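Heme-binding protein A / AI-2 binding protein A (Helicobacter pylori SS1, PDB 6OFQ) probably binds peptides in the periplasm and hands them to an ABC transporter. Local coordinates at residues A[42-47]-A[59-64]; A[133-138]-A[199-204]; A[313-318]-A[497-502]; A[334-339]-A[348-353]. All blocks are in the same frame, centred on the assembly; numbering follows the deposited sequence.

Interaction 1: A[42-47]-A[59-64]; sequences SSMDPA and GNIYDT
Tyr62 reaches across to Met44 and Pro46, and its phenol end carries the tight half of this buried contact. The hydroxyl donates to the backbone carbonyl, with Tyr62 OH 2.7 Å from Met44 O. That oxygen lies at the ring edge, near the ring plane, and the donor is tilted 22° from the carbonyl plane. The CE2 side of the ring also meets the pyrrolidine: Pro46 CD comes to 3.5 Å from Tyr62 CE2, and the two side chains cross obliquely. One face of the ring is covered by its own neighbour, Ile61, whose CG2 sits over the ring centre. Tyr62 CG stands anti to the carbonyl carbon (chi1 -61°), which starts the ring off toward the 42-47 loop. The loose half is the Met44 thioether against Ile61, where Met44 SD and Ile61 CD1 approach only to 4.3 Å; it is apolar and still buried rather than open to solvent. The loop is shaped by an ST turn and an Asx turn. In the first, Ser43 OG accepts from Asp45 N at 3.1 Å; in the second, Asp45 OD1 accepts from Ala47 N, also at 3.1 Å. The other carboxylate oxygen, Asp45 OD2, is held by Arg125 in a salt bridge and by the hydroxyl of Tyr134. The contact thus joins the loop after strand 32-37 to the end of helix 52-61, with helix 116-127 beside Ala47 and strands 214-220 and 224-229 packed against Met44 and Ile61.

Interaction 2: A[133-138]-A[199-204]; sequences YYSPGA and NKKDEL
A CH-pi contact between Lys201 and Tyr133 joins two loops, one following helix 116-127 and the other following helix 189-197. Lys201 CD lies over one face of the Tyr133 ring, toward its rim, 4.0 Å from the centroid, while Lys201 CB comes to 3.5 Å from Tyr133 CE2. The lysine chain bends at chi3 (-59°), which turns CE toward the tyrosine backbone. There the ammonium donates to a carbonyl, Lys201 NZ to Tyr133 O at 2.7 Å, nearly along the C=O axis (C=O...NZ angle 175°). The same NZ gives a second bond to a water that also binds Ser135 OG. A different water links Ser135 N to Asp202 OD1, drawing this more exposed edge together through solvent. Deeper in, Leu204 CD2 packs 3.5 Å from Tyr133 CE2, and Leu204 CB lies 3.5 Å from Tyr134 OH; the Tyr134 and Leu204 side chains cross at about a right angle. Tyr133 CD2 in turn rests over the centre of one Tyr134 ring face. Both phenols are anchored outside the contact, Tyr133 OH on Ala192 O and Tyr134 OH on Asp45. The 199-204 range leaves helix 189-197 through a Schellman motif, with Asn199 (positive phi) as C-prime, and enters a 3-10 segment at Lys201.

Interaction 3: A[313-318]-A[497-502]; sequences AINHAI and YVPLAY
Asn315 and Val498 run antiparallel alongside each other where helix 308-317 packs on strand 497-510, a helix-on-sheet layer of the alpha/beta fold of type II periplasmic binding proteins. The helix and strand run nearly parallel, 21° between their directions, with the axes of the short segments 8.4 Å apart. Val498 points its side chain at the helix and divides it between two isoleucines. Its CG2, anti to the carbonyl carbon, meets Ile314: Val498 CG2 lies 3.6 Å from Ile314 CG2, and the two side chains are set roughly perpendicular. Its CG1 branch reaches, more loosely, to Ile318, with Val498 CG1 4.1 Å from Ile318 CD1. Further along, Ile318 CG2 reaches Leu500 CD2 at 4.3 Å. A classic beta bulge sets Leu500 and Ala501 together opposite Ser294. Leu395 and Ile391 of helix 386-396 touch the isoleucines, Leu395 on Ile314 and Ile391 on Ile318, while Leu296 and Leu298 of strand 292-298 pack on Val498. The polar side belongs to Asn315. Its amide nitrogen is bonded to Arg311 O one turn back in the helix and also to the strand, where Asn315 ND2 donates to Tyr497 O at 2.9 Å with an N-H...O angle of 150°. That acceptor lies close to the Asn315 amide plane. The amide oxygen is turned to the proline ring, with Asn315 OD1 3.4 Å from Pro499 CD.

Interaction 4: A[334-339]-A[348-353]; sequences KMVNPF and YNIKPY
The flat amide of Asn337 meets Ile350 at its oxygen corner, with Asn337 OD1 3.3 Å from Ile350 CD1, while ND2 at the other corner bonds to the backbone of Asn347. Both residues lie in the long connection between strand 332-334 and helix 357-366, where two irregular stretches of the alpha/beta binding-protein fold come side by side at the surface. The Asn337 CG is anti to the carbonyl carbon (chi1 -57°), and the amide beyond it extends to the isoleucine. The puckered ring of Pro352 takes part chiefly through CB: Pro352 CB touches Val336 CG2 at 4.0 Å, and Lys334 CD lies 4.2 Å from the same Pro352 CB, the lysine chain passing across the proline. The lysine ammonium goes on to a salt bridge with Asp321. Val336, its CG1 anti to the backbone N (chi1 -179°), sits between Ile350 and Pro352 and offers one methyl to each. The side chains of Val336 and Ile350 point past one another. The two ranges meet through van der Waals contacts, without a direct hydrogen bond between them. Gln488 and His492 of helix 477-494 touch Ile350, and Gln488 also touches Asn337. On the isoleucine side, Val336 CG1 lies 3.8 Å from Ile350 CG2 and 3.7 Å from Ile350 O.

The four contacts form two groups on opposite sides of the chain's centre. Interactions 1 and 2 have centres 16 Å apart and touch directly, with Asp45 OD2 2.7 Å from Tyr134 OH in a probable hydrogen bond. Interactions 3 and 4 are closer, their centres 11 Å apart. Interaction 4 lies nested in the loop closed by interaction 3, and the two are joined by probable hydrogen bonds from Tyr502 OH to Asn337 O (2.7 Å) and between Met335 N and Leu500 O (3.0 Å). The groups do not meet: centres of interactions 1 and 3 are 34 Å apart. They probably belong to the two lobes between which type II binding proteins hold their ligand.

Interaction 1: A[42-47]-A[59-64]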
loop_
_atom_site.group_PDB
_atom_site.type_symbol
_atom_site.label_atom_id
_atom_site.label_comp_id
_atom_site.label_asym_id
_atom_site.label_seq_id
_atom_site.Cartn_x
_atom_site.Cartn_y
_atom_site.Cartn_z
ATOM N N SER A 42 -6.520 0.690 -10.535
ATOM C CA SER A 42 -6.896 1.996 -11.036
ATOM C C SER A 42 -5.929 2.526 -12.099
ATOM O O SER A 42 -6.253 3.523 -12.762
ATOM C CB SER A 42 -7.009 2.993 -9.865
ATOM O OG SER A 42 -8.148 2.703 -9.055
ATOM N N SER A 43 -4.795 1.872 -12.308
ATOM C CA SER A 43 -3.824 2.342 -13.302
ATOM C C SER A 43 -2.886 1.155 -13.562
ATOM O O SER A 43 -2.741 0.249 -12.686
ATOM C CB SER A 43 -3.045 3.562 -12.804
ATOM O OG SER A 43 -2.217 4.102 -13.862
ATOM N N MET A 44 -2.144 1.247 -14.664
ATOM C CA MET A 44 -0.986 0.424 -14.927
ATOM C C MET A 44 0.353 1.196 -14.781
ATOM O O MET A 44 1.386 0.609 -15.046
ATOM C CB MET A 44 -1.078 -0.224 -16.315
ATOM C CG MET A 44 -2.207 -1.240 -16.333
ATOM S SD MET A 44 -1.860 -2.723 -15.367
ATOM C CE MET A 44 -3.536 -3.307 -15.138
ATOM N N ASP A 45 0.290 2.434 -14.354
ATOM C CA ASP A 45 1.501 3.201 -13.968
ATOM C C ASP A 45 1.472 3.330 -12.439
ATOM O O ASP A 45 0.689 4.100 -11.896
ATOM C CB ASP A 45 1.528 4.586 -14.638
ATOM C CG ASP A 45 2.732 5.413 -14.274
ATOM O OD1 ASP A 45 3.511 5.063 -13.355
ATOM O OD2 ASP A 45 3.009 6.422 -14.970
ATOM N N PRO A 46 2.328 2.577 -11.747
ATOM C CA PRO A 46 2.247 2.535 -10.281
ATOM C C PRO A 46 2.595 3.823 -9.591
ATOM O O PRO A 46 2.237 3.994 -8.418
ATOM C CB PRO A 46 3.207 1.431 -9.887
ATOM C CG PRO A 46 4.173 1.488 -10.977
ATOM C CD PRO A 46 3.437 1.753 -12.238
ATOM N N ALA A 47 3.287 4.750 -10.280
ATOM C CA ALA A 47 3.538 6.053 -9.726
ATOM C C ALA A 47 2.318 6.931 -9.620
ATOM O O ALA A 47 2.342 7.863 -8.842
ATOM C CB ALA A 47 4.660 6.811 -10.414
ATOM N N GLY A 59 3.050 -4.772 -9.747
ATOM C CA GLY A 59 4.168 -5.405 -9.064
ATOM C C GLY A 59 4.742 -6.608 -9.777
ATOM O O GLY A 59 5.891 -7.002 -9.534
ATOM N N ASN A 60 3.950 -7.253 -10.629
ATOM C CA ASN A 60 4.416 -8.361 -11.423
ATOM C C ASN A 60 5.050 -7.927 -12.785
ATOM O O ASN A 60 5.791 -8.723 -13.359
ATOM C CB ASN A 60 3.203 -9.252 -11.703
ATOM C CG ASN A 60 2.851 -10.124 -10.522
ATOM O OD1 ASN A 60 3.559 -11.079 -10.253
ATOM N ND2 ASN A 60 1.766 -9.801 -9.818
ATOM N N ILE A 61 4.703 -6.734 -13.230
ATOM C CA ILE A 61 5.081 -6.222 -14.558
ATOM C C ILE A 61 6.394 -5.462 -14.458
ATOM O O ILE A 61 7.252 -5.508 -15.384
ATOM C CB ILE A 61 3.938 -5.335 -15.089
ATOM C CG1 ILE A 61 2.740 -6.238 -15.445
ATOM C CG2 ILE A 61 4.408 -4.465 -16.248
ATOM C CD1 ILE A 61 1.463 -5.443 -15.697
ATOM N N TYR A 62 6.560 -4.668 -13.397
ATOM C CA TYR A 62 7.692 -3.746 -13.299
ATOM C C TYR A 62 8.696 -4.220 -12.245
ATOM O O TYR A 62 8.313 -4.837 -11.259
ATOM C CB TYR A 62 7.297 -2.339 -12.867
ATOM C CG TYR A 62 6.347 -1.629 -13.815
ATOM C CD1 TYR A 62 6.813 -1.003 -14.951
ATOM C CD2 TYR A 62 4.987 -1.614 -13.597
ATOM C CE1 TYR A 62 5.984 -0.300 -15.811
ATOM C CE2 TYR A 62 4.162 -0.893 -14.436
ATOM C CZ TYR A 62 4.663 -0.222 -15.530
ATOM O OH TYR A 62 3.799 0.522 -16.315
ATOM N N ASP A 63 9.970 -3.885 -12.462
ATOM C CA ASP A 63 10.993 -3.914 -11.441
ATOM C C ASP A 63 11.419 -2.554 -10.991
ATOM O O ASP A 63 11.174 -1.523 -11.624
ATOM C CB ASP A 63 12.224 -4.638 -11.949
ATOM C CG ASP A 63 11.922 -6.089 -12.250
ATOM O OD1 ASP A 63 11.392 -6.806 -11.360
ATOM O OD2 ASP A 63 12.199 -6.560 -13.376
ATOM N N THR A 64 12.103 -2.613 -9.847
ATOM C CA THR A 64 12.690 -1.463 -9.176
ATOM C C THR A 64 14.230 -1.623 -9.133
ATOM O O THR A 64 14.760 -2.663 -9.517
ATOM C CB THR A 64 12.088 -1.287 -7.761
ATOM O OG1 THR A 64 11.872 -2.567 -7.168
ATOM C CG2 THR A 64 10.730 -0.543 -7.805
#

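Interaction 2: A[133-138]-A[199-204]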
loop_
_atom_site.group_PDB
_atom_site.type_symbol
_atom_site.label_atom_id
_atom_site.label_comp_id
_atom_site.label_asym_id
_atom_site.label_seq_id
_atom_site.Cartn_x
_atom_site.Cartn_y
_atom_site.Cartn_z
ATOM N N TYR A 133 5.376 14.463 -18.105
ATOM C CA TYR A 133 5.021 13.591 -19.230
ATOM C C TYR A 133 3.539 13.680 -19.559
ATOM O O TYR A 133 3.156 14.116 -20.669
ATOM C CB TYR A 133 5.494 12.145 -19.029
ATOM C CG TYR A 133 5.186 11.244 -20.198
ATOM C CD1 TYR A 133 6.041 11.234 -21.301
ATOM C CD2 TYR A 133 4.061 10.414 -20.169
ATOM C CE1 TYR A 133 5.768 10.378 -22.377
ATOM C CE2 TYR A 133 3.766 9.575 -21.251
ATOM C CZ TYR A 133 4.618 9.607 -22.356
ATOM O OH TYR A 133 4.418 8.709 -23.385
ATOM N N TYR A 134 2.694 13.253 -18.626
ATOM C CA TYR A 134 1.250 13.297 -18.783
ATOM C C TYR A 134 0.792 14.746 -18.886
ATOM O O TYR A 134 1.381 15.656 -18.361
ATOM C CB TYR A 134 0.545 12.616 -17.636
ATOM C CG TYR A 134 0.922 11.156 -17.542
ATOM C CD1 TYR A 134 0.450 10.244 -18.453
ATOM C CD2 TYR A 134 1.618 10.670 -16.455
ATOM C CE1 TYR A 134 0.737 8.891 -18.401
ATOM C CE2 TYR A 134 1.971 9.323 -16.412
ATOM C CZ TYR A 134 1.458 8.428 -17.314
ATOM O OH TYR A 134 1.755 7.103 -17.259
ATOM N N SER A 135 -0.284 14.907 -19.646
ATOM C CA SER A 135 -0.927 16.208 -19.734
ATOM C C SER A 135 -1.381 16.704 -18.394
ATOM O O SER A 135 -1.681 15.899 -17.497
ATOM C CB SER A 135 -2.199 16.128 -20.587
ATOM O OG SER A 135 -1.684 15.950 -21.887
ATOM N N PRO A 136 -1.458 18.028 -18.273
ATOM C CA PRO A 136 -2.165 18.503 -17.090
ATOM C C PRO A 136 -3.540 17.819 -16.953
ATOM O O PRO A 136 -4.254 17.479 -17.907
ATOM C CB PRO A 136 -2.186 20.032 -17.284
ATOM C CG PRO A 136 -1.122 20.312 -18.306
ATOM C CD PRO A 136 -1.105 19.113 -19.213
ATOM N N GLY A 137 -3.855 17.434 -15.724
ATOM C CA GLY A 137 -5.109 16.756 -15.470
ATOM C C GLY A 137 -5.067 16.135 -14.095
ATOM O O GLY A 137 -4.221 16.494 -13.285
ATOM N N ALA A 138 -5.996 15.221 -13.821
ATOM C CA ALA A 138 -6.124 14.628 -12.490
ATOM C C ALA A 138 -4.927 13.738 -12.163
ATOM O O ALA A 138 -4.723 13.576 -10.951
ATOM C CB ALA A 138 -7.410 13.830 -12.315
ATOM N N ASN A 199 1.027 10.755 -30.044
ATOM C CA ASN A 199 -0.075 11.356 -29.329
ATOM C C ASN A 199 -0.915 10.346 -28.545
ATOM O O ASN A 199 -2.129 10.416 -28.479
ATOM C CB ASN A 199 -0.975 12.094 -30.328
ATOM C CG ASN A 199 -1.457 13.425 -29.789
ATOM O OD1 ASN A 199 -2.641 13.592 -29.494
ATOM N ND2 ASN A 199 -0.532 14.381 -29.660
ATOM N N LYS A 200 -0.242 9.454 -27.832
ATOM C CA LYS A 200 -0.921 8.419 -27.058
ATOM C C LYS A 200 -0.309 8.324 -25.636
ATOM O O LYS A 200 -0.294 7.224 -25.055
ATOM C CB LYS A 200 -0.840 7.058 -27.758
ATOM C CG LYS A 200 -1.660 6.932 -29.051
ATOM C CD LYS A 200 -3.128 6.939 -28.675
ATOM C CE LYS A 200 -4.082 6.832 -29.847
ATOM N NZ LYS A 200 -5.461 6.654 -29.303
ATOM N N LYS A 201 0.042 9.474 -25.056
ATOM C CA LYS A 201 0.805 9.441 -23.790
ATOM C C LYS A 201 -0.030 8.802 -22.676
ATOM O O LYS A 201 0.541 8.143 -21.811
ATOM C CB LYS A 201 1.192 10.816 -23.300
ATOM C CG LYS A 201 2.226 11.480 -24.192
ATOM C CD LYS A 201 2.839 12.779 -23.691
ATOM C CE LYS A 201 1.721 13.767 -23.476
ATOM N NZ LYS A 201 2.139 15.118 -22.987
ATOM N N ASP A 202 -1.338 8.969 -22.635
ATOM C CA ASP A 202 -2.097 8.298 -21.596
ATOM C C ASP A 202 -2.008 6.788 -21.627
ATOM O O ASP A 202 -2.302 6.123 -20.609
ATOM C CB ASP A 202 -3.551 8.750 -21.628
ATOM C CG ASP A 202 -3.728 10.165 -21.112
ATOM O OD1 ASP A 202 -2.980 10.639 -20.225
ATOM O OD2 ASP A 202 -4.735 10.786 -21.545
ATOM N N GLU A 203 -1.621 6.212 -22.748
ATOM C CA GLU A 203 -1.486 4.791 -22.833
ATOM C C GLU A 203 -0.320 4.217 -21.998
ATOM O O GLU A 203 -0.241 3.009 -21.737
ATOM C CB GLU A 203 -1.361 4.272 -24.258
ATOM C CG GLU A 203 -2.679 4.390 -25.031
ATOM C CD GLU A 203 -2.673 3.635 -26.350
ATOM O OE1 GLU A 203 -3.695 3.869 -27.028
ATOM O OE2 GLU A 203 -1.728 2.917 -26.755
ATOM N N LEU A 204 0.589 5.096 -21.563
ATOM C CA LEU A 204 1.693 4.649 -20.683
ATOM C C LEU A 204 1.115 4.044 -19.401
ATOM O O LEU A 204 1.764 3.159 -18.821
ATOM C CB LEU A 204 2.606 5.830 -20.357
ATOM C CG LEU A 204 3.957 5.491 -19.649
ATOM C CD1 LEU A 204 4.815 4.594 -20.530
ATOM C CD2 LEU A 204 4.623 6.811 -19.245
HETATM O O HOH W 1 -1.161 12.610 -21.187
HETATM O O HOH W 2 0.241 17.014 -23.413
#

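Interaction 3: A[313-318]-A[497-502]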
loop_
_atom_site.group_PDB
_atom_site.type_symbol
_atom_site.label_atom_id
_atom_site.label_comp_id
_atom_site.label_asym_id
_atom_site.label_seq_id
_atom_site.Cartn_x
_atom_site.Cartn_y
_atom_site.Cartn_z
ATOM N N ALA A 313 -13.534 11.728 22.757
ATOM C CA ALA A 313 -14.834 11.144 23.088
ATOM C C ALA A 313 -15.177 9.988 22.165
ATOM O O ALA A 313 -15.586 8.909 22.588
ATOM C CB ALA A 313 -15.855 12.259 22.978
ATOM N N ILE A 314 -14.940 10.225 20.886
ATOM C CA ILE A 314 -15.199 9.217 19.831
ATOM C C ILE A 314 -14.314 7.996 20.083
ATOM O O ILE A 314 -14.831 6.865 20.043
ATOM C CB ILE A 314 -14.953 9.803 18.436
ATOM C CG1 ILE A 314 -16.045 10.837 18.087
ATOM C CG2 ILE A 314 -14.909 8.717 17.350
ATOM C CD1 ILE A 314 -15.840 11.657 16.835
ATOM N N ASN A 315 -13.039 8.192 20.452
ATOM C CA ASN A 315 -12.143 7.093 20.813
ATOM C C ASN A 315 -12.664 6.258 21.965
ATOM O O ASN A 315 -12.583 5.035 21.912
ATOM C CB ASN A 315 -10.723 7.578 21.095
ATOM C CG ASN A 315 -9.839 7.732 19.835
ATOM O OD1 ASN A 315 -8.883 6.943 19.618
ATOM N ND2 ASN A 315 -9.976 8.811 19.113
ATOM N N HIS A 316 -13.235 6.894 22.986
ATOM C CA HIS A 316 -13.739 6.182 24.157
ATOM C C HIS A 316 -15.107 5.566 23.919
ATOM O O HIS A 316 -15.601 4.827 24.778
ATOM C CB HIS A 316 -13.814 7.117 25.375
ATOM C CG HIS A 316 -12.499 7.521 25.965
ATOM N ND1 HIS A 316 -11.653 6.640 26.582
ATOM C CD2 HIS A 316 -11.842 8.702 25.924
ATOM C CE1 HIS A 316 -10.543 7.263 26.951
ATOM N NE2 HIS A 316 -10.627 8.518 26.542
ATOM N N ALA A 317 -15.785 5.907 22.831
ATOM C CA ALA A 317 -17.155 5.453 22.557
ATOM C C ALA A 317 -17.231 4.245 21.636
ATOM O O ALA A 317 -18.288 3.638 21.507
ATOM C CB ALA A 317 -18.019 6.557 21.985
ATOM N N ILE A 318 -16.101 3.792 21.113
ATOM C CA ILE A 318 -16.081 2.632 20.213
ATOM C C ILE A 318 -15.378 1.479 20.881
ATOM O O ILE A 318 -14.214 1.557 21.281
ATOM C CB ILE A 318 -15.367 2.975 18.893
ATOM C CG1 ILE A 318 -16.188 4.003 18.131
ATOM C CG2 ILE A 318 -15.134 1.755 17.999
ATOM C CD1 ILE A 318 -15.447 4.821 17.115
ATOM N N TYR A 497 -7.440 10.366 15.113
ATOM C CA TYR A 497 -7.977 9.212 14.422
ATOM C C TYR A 497 -8.573 8.261 15.455
ATOM O O TYR A 497 -8.423 8.522 16.648
ATOM C CB TYR A 497 -6.911 8.464 13.621
ATOM C CG TYR A 497 -5.893 7.616 14.290
ATOM C CD1 TYR A 497 -5.015 8.126 15.224
ATOM C CD2 TYR A 497 -5.724 6.328 13.835
ATOM C CE1 TYR A 497 -3.979 7.340 15.767
ATOM C CE2 TYR A 497 -4.767 5.518 14.396
ATOM C CZ TYR A 497 -3.846 6.065 15.256
ATOM O OH TYR A 497 -2.905 5.222 15.812
ATOM N N VAL A 498 -9.246 7.199 15.024
ATOM C CA VAL A 498 -9.588 6.124 15.928
ATOM C C VAL A 498 -8.852 4.860 15.448
ATOM O O VAL A 498 -9.232 4.269 14.417
ATOM C CB VAL A 498 -11.069 5.811 15.958
ATOM C CG1 VAL A 498 -11.317 4.782 17.018
ATOM C CG2 VAL A 498 -11.924 7.048 16.212
ATOM N N PRO A 499 -7.844 4.378 16.162
ATOM C CA PRO A 499 -7.210 3.087 15.811
ATOM C C PRO A 499 -8.220 1.953 15.972
ATOM O O PRO A 499 -8.979 1.926 16.958
ATOM C CB PRO A 499 -6.076 2.931 16.805
ATOM C CG PRO A 499 -6.286 3.933 17.840
ATOM C CD PRO A 499 -7.210 4.985 17.354
ATOM N N LEU A 500 -8.275 1.034 15.003
ATOM C CA LEU A 500 -9.237 -0.087 15.150
ATOM C C LEU A 500 -8.442 -1.395 15.269
ATOM O O LEU A 500 -8.363 -2.005 16.358
ATOM C CB LEU A 500 -10.208 -0.104 13.969
ATOM C CG LEU A 500 -11.155 1.087 13.919
ATOM C CD1 LEU A 500 -11.870 1.041 12.614
ATOM C CD2 LEU A 500 -12.129 1.045 15.078
ATOM N N ALA A 501 -7.796 -1.846 14.196
ATOM C CA ALA A 501 -7.210 -3.193 14.232
ATOM C C ALA A 501 -5.941 -3.311 13.423
ATOM O O ALA A 501 -5.703 -2.593 12.461
ATOM C CB ALA A 501 -8.201 -4.183 13.656
ATOM N N TYR A 502 -5.095 -4.278 13.805
ATOM C CA TYR A 502 -4.086 -4.889 12.963
ATOM C C TYR A 502 -4.723 -6.177 12.439
ATOM O O TYR A 502 -4.621 -7.185 13.165
ATOM C CB TYR A 502 -2.794 -5.170 13.729
ATOM C CG TYR A 502 -2.247 -3.966 14.439
ATOM C CD1 TYR A 502 -1.988 -2.784 13.750
ATOM C CD2 TYR A 502 -2.025 -4.005 15.809
ATOM C CE1 TYR A 502 -1.508 -1.696 14.461
ATOM C CE2 TYR A 502 -1.581 -2.911 16.540
ATOM C CZ TYR A 502 -1.349 -1.729 15.844
ATOM O OH TYR A 502 -0.970 -0.650 16.578
#

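Interaction 4: A[334-339]-A[348-353]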
loop_
_atom_site.group_PDB
_atom_site.type_symbol
_atom_site.label_atom_id
_atom_site.label_comp_id
_atom_site.label_asym_id
_atom_site.label_seq_id
_atom_site.Cartn_x
_atom_site.Cartn_y
_atom_site.Cartn_z
ATOM N N LYS A 334 -6.072 -5.708 18.508
ATOM C CA LYS A 334 -6.465 -4.335 18.772
ATOM C C LYS A 334 -5.337 -3.374 18.395
ATOM O O LYS A 334 -4.185 -3.579 18.805
ATOM C CB LYS A 334 -6.790 -4.198 20.260
ATOM C CG LYS A 334 -7.087 -2.787 20.742
ATOM C CD LYS A 334 -7.674 -2.658 22.146
ATOM C CE LYS A 334 -7.439 -3.797 23.106
ATOM N NZ LYS A 334 -8.376 -3.620 24.246
ATOM N N MET A 335 -5.668 -2.339 17.618
ATOM C CA MET A 335 -4.679 -1.343 17.238
ATOM C C MET A 335 -4.487 -0.333 18.374
ATOM O O MET A 335 -5.444 0.115 19.029
ATOM C CB MET A 335 -5.118 -0.683 15.943
ATOM C CG MET A 335 -4.178 0.376 15.388
ATOM S SD MET A 335 -4.856 1.007 13.832
ATOM C CE MET A 335 -3.649 2.260 13.408
ATOM N N VAL A 336 -3.206 -0.004 18.608
ATOM C CA VAL A 336 -2.785 0.979 19.597
ATOM C C VAL A 336 -1.989 2.081 18.898
ATOM O O VAL A 336 -2.410 3.228 18.921
ATOM C CB VAL A 336 -1.946 0.311 20.692
ATOM C CG1 VAL A 336 -1.554 1.351 21.724
ATOM C CG2 VAL A 336 -2.789 -0.788 21.375
ATOM N N ASN A 337 -0.872 1.777 18.267
ATOM C CA ASN A 337 -0.036 2.727 17.512
ATOM C C ASN A 337 -0.378 2.710 16.035
ATOM O O ASN A 337 -1.057 1.804 15.520
ATOM C CB ASN A 337 1.455 2.406 17.721
ATOM C CG ASN A 337 1.830 2.420 19.204
ATOM O OD1 ASN A 337 1.615 3.469 19.840
ATOM N ND2 ASN A 337 2.274 1.280 19.753
ATOM N N PRO A 338 0.138 3.675 15.261
ATOM C CA PRO A 338 -0.252 3.738 13.839
ATOM C C PRO A 338 0.223 2.601 12.973
ATOM O O PRO A 338 -0.306 2.443 11.887
ATOM C CB PRO A 338 0.329 5.037 13.332
ATOM C CG PRO A 338 0.435 5.867 14.588
ATOM C CD PRO A 338 0.827 4.913 15.688
ATOM N N PHE A 339 1.183 1.811 13.424
ATOM C CA PHE A 339 1.753 0.687 12.674
ATOM C C PHE A 339 1.761 -0.566 13.549
ATOM O O PHE A 339 1.749 -0.456 14.774
ATOM C CB PHE A 339 3.127 1.045 12.118
ATOM C CG PHE A 339 4.145 1.329 13.172
ATOM C CD1 PHE A 339 4.403 2.607 13.613
ATOM C CD2 PHE A 339 4.999 0.334 13.612
ATOM C CE1 PHE A 339 5.390 2.835 14.569
ATOM C CE2 PHE A 339 5.967 0.543 14.565
ATOM C CZ PHE A 339 6.219 1.800 15.016
ATOM N N TYR A 348 5.367 -0.321 22.960
ATOM C CA TYR A 348 4.592 -1.275 23.787
ATOM C C TYR A 348 4.149 -0.675 25.101
ATOM O O TYR A 348 3.405 -1.369 25.842
ATOM C CB TYR A 348 5.487 -2.504 24.036
ATOM C CG TYR A 348 5.679 -3.327 22.796
ATOM C CD1 TYR A 348 4.724 -4.231 22.377
ATOM C CD2 TYR A 348 6.840 -3.182 22.045
ATOM C CE1 TYR A 348 4.856 -4.888 21.158
ATOM C CE2 TYR A 348 6.982 -3.861 20.845
ATOM C CZ TYR A 348 6.009 -4.765 20.438
ATOM O OH TYR A 348 6.181 -5.366 19.197
ATOM N N ASN A 349 4.590 0.519 25.468
ATOM C CA ASN A 349 4.240 1.207 26.682
ATOM C C ASN A 349 2.967 2.015 26.630
ATOM O O ASN A 349 2.286 2.098 27.635
ATOM C CB ASN A 349 5.371 2.061 27.225
ATOM C CG ASN A 349 5.272 2.293 28.719
ATOM O OD1 ASN A 349 5.183 1.331 29.466
ATOM N ND2 ASN A 349 5.293 3.534 29.160
ATOM N N ILE A 350 2.474 2.324 25.434
ATOM C CA ILE A 350 1.252 3.097 25.336
ATOM C C ILE A 350 0.046 2.192 25.616
ATOM O O ILE A 350 -0.036 1.065 25.120
ATOM C CB ILE A 350 1.180 3.691 23.931
ATOM C CG1 ILE A 350 2.292 4.740 23.807
ATOM C CG2 ILE A 350 -0.156 4.357 23.618
ATOM C CD1 ILE A 350 2.441 5.363 22.470
ATOM N N LYS A 351 -0.900 2.765 26.337
ATOM C CA LYS A 351 -2.107 2.004 26.647
ATOM C C LYS A 351 -3.210 2.480 25.708
ATOM O O LYS A 351 -3.390 3.698 25.539
ATOM C CB LYS A 351 -2.529 2.260 28.085
ATOM C CG LYS A 351 -1.543 1.745 29.110
ATOM C CD LYS A 351 -2.211 1.759 30.490
ATOM C CE LYS A 351 -1.375 2.532 31.494
ATOM N NZ LYS A 351 -0.130 1.771 31.791
ATOM N N PRO A 352 -3.949 1.526 25.131
ATOM C CA PRO A 352 -5.034 1.951 24.247
ATOM C C PRO A 352 -6.063 2.767 25.033
ATOM O O PRO A 352 -6.215 2.559 26.238
ATOM C CB PRO A 352 -5.626 0.644 23.729
ATOM C CG PRO A 352 -5.280 -0.311 24.811
ATOM C CD PRO A 352 -3.932 0.056 25.284
ATOM N N TYR A 353 -6.863 3.563 24.344
ATOM C CA TYR A 353 -7.867 4.330 25.073
ATOM C C TYR A 353 -8.991 3.364 25.453
ATOM O O TYR A 353 -9.463 2.595 24.636
ATOM C CB TYR A 353 -8.430 5.487 24.256
ATOM C CG TYR A 353 -7.472 6.673 24.178
ATOM C CD1 TYR A 353 -7.117 7.405 25.314
ATOM C CD2 TYR A 353 -6.973 7.051 22.980
ATOM C CE1 TYR A 353 -6.287 8.513 25.206
ATOM C CE2 TYR A 353 -6.078 8.102 22.844
ATOM C CZ TYR A 353 -5.749 8.847 23.980
ATOM O OH TYR A 353 -4.900 9.944 24.015
#